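Local coordinates for stage III sporulation protein AH (PDB 3TUF) that forms, together with SpoIIQ, an intercellular channel between mother cell and forespore that lets sigma-E-directed gene expression trigger sigma-G activity during sporulation, at residues I141-A149 / N159-H167. Sequence-based numbering, arbitrary orientation.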
loop_
_atom_site.group_PDB
_atom_site.type_symbol
_atom_site.label_atom_id
_atom_site.label_comp_id
_atom_site.label_asym_id
_atom_site.label_seq_id
_atom_site.Cartn_x
_atom_site.Cartn_y
_atom_site.Cartn_z
ATOM N N ILE B 141 -11.400 -2.090 -8.622
ATOM C CA ILE B 141 -11.607 -1.615 -9.990
ATOM C C ILE B 141 -11.111 -2.648 -10.947
ATOM O O ILE B 141 -11.734 -2.918 -11.984
ATOM C CB ILE B 141 -10.681 -0.426 -10.312
ATOM C CG1 ILE B 141 -10.601 0.550 -9.112
ATOM C CG2 ILE B 141 -10.962 0.198 -11.745
ATOM C CD1 ILE B 141 -11.563 1.603 -9.082
ATOM N N LYS B 142 -9.941 -3.189 -10.602
ATOM C CA LYS B 142 -9.272 -4.124 -11.473
ATOM C C LYS B 142 -10.223 -5.284 -11.643
ATOM O O LYS B 142 -10.459 -5.740 -12.791
ATOM C CB LYS B 142 -7.920 -4.576 -10.904
ATOM C CG LYS B 142 -6.781 -3.536 -11.153
ATOM C CD LYS B 142 -5.287 -3.989 -10.746
ATOM C CE LYS B 142 -5.181 -4.523 -9.275
ATOM N NZ LYS B 142 -3.874 -4.417 -8.585
ATOM N N THR B 143 -10.831 -5.716 -10.520
ATOM C CA THR B 143 -11.818 -6.823 -10.592
ATOM C C THR B 143 -12.984 -6.444 -11.489
ATOM O O THR B 143 -13.712 -7.333 -11.943
ATOM C CB THR B 143 -12.487 -7.300 -9.254
ATOM O OG1 THR B 143 -13.673 -6.525 -9.009
ATOM C CG2 THR B 143 -11.574 -7.252 -8.063
ATOM N N GLN B 144 -13.211 -5.151 -11.731
ATOM C CA GLN B 144 -14.328 -4.855 -12.616
ATOM C C GLN B 144 -13.959 -4.862 -14.087
ATOM O O GLN B 144 -14.673 -4.310 -14.906
ATOM C CB GLN B 144 -15.085 -3.574 -12.198
ATOM C CG GLN B 144 -15.641 -3.700 -10.770
ATOM C CD GLN B 144 -16.630 -4.854 -10.640
ATOM O OE1 GLN B 144 -16.453 -5.780 -9.834
ATOM N NE2 GLN B 144 -17.648 -4.813 -11.415
ATOM N N GLY B 145 -12.862 -5.507 -14.431
ATOM C CA GLY B 145 -12.460 -5.561 -15.822
ATOM C C GLY B 145 -11.602 -4.381 -16.205
ATOM O O GLY B 145 -11.522 -4.034 -17.376
ATOM N N TYR B 146 -10.958 -3.716 -15.265
ATOM C CA TYR B 146 -9.984 -2.735 -15.760
ATOM C C TYR B 146 -8.603 -3.328 -15.664
ATOM O O TYR B 146 -8.244 -3.950 -14.644
ATOM C CB TYR B 146 -10.082 -1.376 -15.079
ATOM C CG TYR B 146 -11.358 -0.627 -15.443
ATOM C CD1 TYR B 146 -11.474 0.059 -16.662
ATOM C CD2 TYR B 146 -12.435 -0.625 -14.590
ATOM C CE1 TYR B 146 -12.657 0.732 -17.018
ATOM C CE2 TYR B 146 -13.615 0.030 -14.923
ATOM C CZ TYR B 146 -13.733 0.716 -16.135
ATOM O OH TYR B 146 -14.921 1.359 -16.459
ATOM N N GLU B 147 -7.847 -3.166 -16.747
ATOM C CA GLU B 147 -6.485 -3.725 -16.853
ATOM C C GLU B 147 -5.488 -3.175 -15.795
ATOM O O GLU B 147 -4.640 -3.904 -15.261
ATOM C CB GLU B 147 -5.978 -3.539 -18.283
ATOM C CG GLU B 147 -4.513 -3.836 -18.514
ATOM C CD GLU B 147 -3.850 -2.711 -19.292
ATOM O OE1 GLU B 147 -2.753 -2.259 -18.877
ATOM O OE2 GLU B 147 -4.450 -2.251 -20.300
ATOM N N ASP B 148 -5.604 -1.897 -15.469
ATOM C CA ASP B 148 -4.839 -1.335 -14.361
ATOM C C ASP B 148 -5.592 -0.100 -13.871
ATOM O O ASP B 148 -6.412 0.453 -14.617
ATOM C CB ASP B 148 -3.419 -0.955 -14.815
ATOM C CG ASP B 148 -2.440 -0.797 -13.638
ATOM O OD1 ASP B 148 -2.860 -0.908 -12.448
ATOM O OD2 ASP B 148 -1.231 -0.563 -13.908
ATOM N N ALA B 149 -5.323 0.317 -12.630
ATOM C CA ALA B 149 -5.923 1.508 -12.044
ATOM C C ALA B 149 -4.999 2.147 -11.037
ATOM O O ALA B 149 -4.189 1.457 -10.426
ATOM C CB ALA B 149 -7.212 1.161 -11.349
ATOM N N ASN B 159 -8.227 11.137 -6.607
ATOM C CA ASN B 159 -7.952 11.006 -8.031
ATOM C C ASN B 159 -7.779 9.604 -8.388
ATOM O O ASN B 159 -7.050 8.872 -7.681
ATOM C CB ASN B 159 -6.679 11.744 -8.413
ATOM C CG ASN B 159 -6.929 13.174 -8.507
ATOM O OD1 ASN B 159 -6.630 13.949 -7.558
ATOM N ND2 ASN B 159 -7.585 13.575 -9.616
ATOM N N ILE B 160 -8.418 9.210 -9.477
ATOM C CA ILE B 160 -8.435 7.816 -9.818
ATOM C C ILE B 160 -8.220 7.806 -11.267
ATOM O O ILE B 160 -8.941 8.484 -12.029
ATOM C CB ILE B 160 -9.812 7.231 -9.624
ATOM C CG1 ILE B 160 -10.219 7.346 -8.146
ATOM C CG2 ILE B 160 -9.929 5.737 -10.238
ATOM C CD1 ILE B 160 -11.655 6.845 -7.918
ATOM N N THR B 161 -7.226 7.034 -11.678
ATOM C CA THR B 161 -6.924 6.979 -13.093
ATOM C C THR B 161 -6.983 5.538 -13.475
ATOM O O THR B 161 -6.455 4.646 -12.757
ATOM C CB THR B 161 -5.554 7.620 -13.443
ATOM O OG1 THR B 161 -5.408 8.832 -12.687
ATOM C CG2 THR B 161 -5.454 7.919 -14.972
ATOM N N VAL B 162 -7.657 5.313 -14.592
ATOM C CA VAL B 162 -7.976 3.980 -15.019
ATOM C C VAL B 162 -7.468 3.857 -16.464
ATOM O O VAL B 162 -7.612 4.786 -17.275
ATOM C CB VAL B 162 -9.496 3.770 -14.790
ATOM C CG1 VAL B 162 -10.136 2.922 -15.854
ATOM C CG2 VAL B 162 -9.714 3.205 -13.389
ATOM N N LYS B 163 -6.779 2.757 -16.762
ATOM C CA LYS B 163 -6.405 2.434 -18.140
ATOM C C LYS B 163 -7.662 2.039 -18.881
ATOM O O LYS B 163 -8.376 1.164 -18.402
ATOM C CB LYS B 163 -5.431 1.262 -18.156
ATOM C CG LYS B 163 -3.945 1.667 -18.237
ATOM C CD LYS B 163 -3.531 2.114 -19.644
ATOM C CE LYS B 163 -2.003 2.091 -19.834
ATOM N NZ LYS B 163 -1.541 0.709 -20.142
ATOM N N SER B 164 -7.950 2.676 -20.016
ATOM C CA SER B 164 -9.150 2.357 -20.820
ATOM C C SER B 164 -9.265 3.194 -22.101
ATOM O O SER B 164 -8.959 4.401 -22.104
ATOM C CB SER B 164 -10.451 2.506 -19.991
ATOM O OG SER B 164 -11.586 1.997 -20.678
ATOM N N ASP B 165 -9.732 2.553 -23.175
ATOM C CA ASP B 165 -9.924 3.221 -24.461
ATOM C C ASP B 165 -11.283 3.855 -24.570
ATOM O O ASP B 165 -11.411 5.007 -24.975
ATOM C CB ASP B 165 -9.693 2.244 -25.595
ATOM C CG ASP B 165 -8.230 1.933 -25.767
ATOM O OD1 ASP B 165 -7.419 2.896 -25.880
ATOM O OD2 ASP B 165 -7.889 0.730 -25.755
ATOM N N LYS B 166 -12.298 3.093 -24.189
ATOM C CA LYS B 166 -13.638 3.618 -24.054
ATOM C C LYS B 166 -13.845 4.184 -22.637
ATOM O O LYS B 166 -13.415 3.613 -21.650
ATOM C CB LYS B 166 -14.633 2.518 -24.424
ATOM C CG LYS B 166 -14.450 2.062 -25.886
ATOM C CD LYS B 166 -14.340 0.544 -26.009
ATOM C CE LYS B 166 -15.679 -0.151 -25.773
ATOM N NZ LYS B 166 -16.629 0.156 -26.873
ATOM N N HIS B 167 -14.450 5.359 -22.565
ATOM C CA HIS B 167 -14.905 5.938 -21.304
ATOM C C HIS B 167 -16.358 6.383 -21.487
ATOM O O HIS B 167 -16.776 6.701 -22.605
ATOM C CB HIS B 167 -14.019 7.121 -20.893
ATOM C CG HIS B 167 -14.018 8.272 -21.869
ATOM N ND1 HIS B 167 -13.623 8.144 -23.188
ATOM C CD2 HIS B 167 -14.342 9.578 -21.703
ATOM C CE1 HIS B 167 -13.730 9.313 -23.794
ATOM N NE2 HIS B 167 -14.164 10.200 -22.916
#
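The two methyls of Val-162 divide their contacts: CG1 meets the ring of Tyr-146, CG2 meets Ile-141 and Ala-149. CG1 sits over one face of the ring, on its CD1-CE1 side, with CD1 of Tyr-146 3.3 Å from CG1 of Val-162, and the two side chains meet at about a right angle. CG2 of Val-162 touches CG2 of Ile-141 at 3.6 Å and CB of Ala-149 at 3.8 Å. Ile-141 presents that branch because its CG2 lies anti to the backbone N. The ring edge of Tyr-146 runs past the backbone O of Lys-163 and OG of Ser-164, and O of Ile-141 also lies at the edge, in plane; Lys-171, Ile-175 and Phe-193 touch this ring too. A serine at Tyr-146 would probably leave CG1 of Val-162 without its aromatic cover and open a gap beside Ile-175 and Phe-193.

Beyond the ring the chain swings alongside the strand. Lys-163 N donates to Asp-148 O at 3.2 Å. Next along, Ala-149 and Val-162 form an antiparallel non-hydrogen-bonded pair, with a CA-H...O contact from CA of Ala-149 to O of Thr-161 at 3.3 Å. On the more exposed side Glu-147, its CG anti to the backbone N (chi1 170°) and its chain bent at chi2, meets Lys-163 at a slant; NZ to OE1, 3.4 Å, is a salt bridge whose hydrogen bond is weak. OD1 of Asp-148 accepts from N of Ala-149 and pairs with Arg-89.

The contact thus joins the end of helix 114-143, through a turn at Gly-145, to the outer strand 149-152 of this chain's sheet, against its middle strand 157-163, with helix 169-177 packed on the Val-162 face: consistent with the ring-building motif of type III secretion and flagellar relatives, in the order helix-strand-strand-helix-strand.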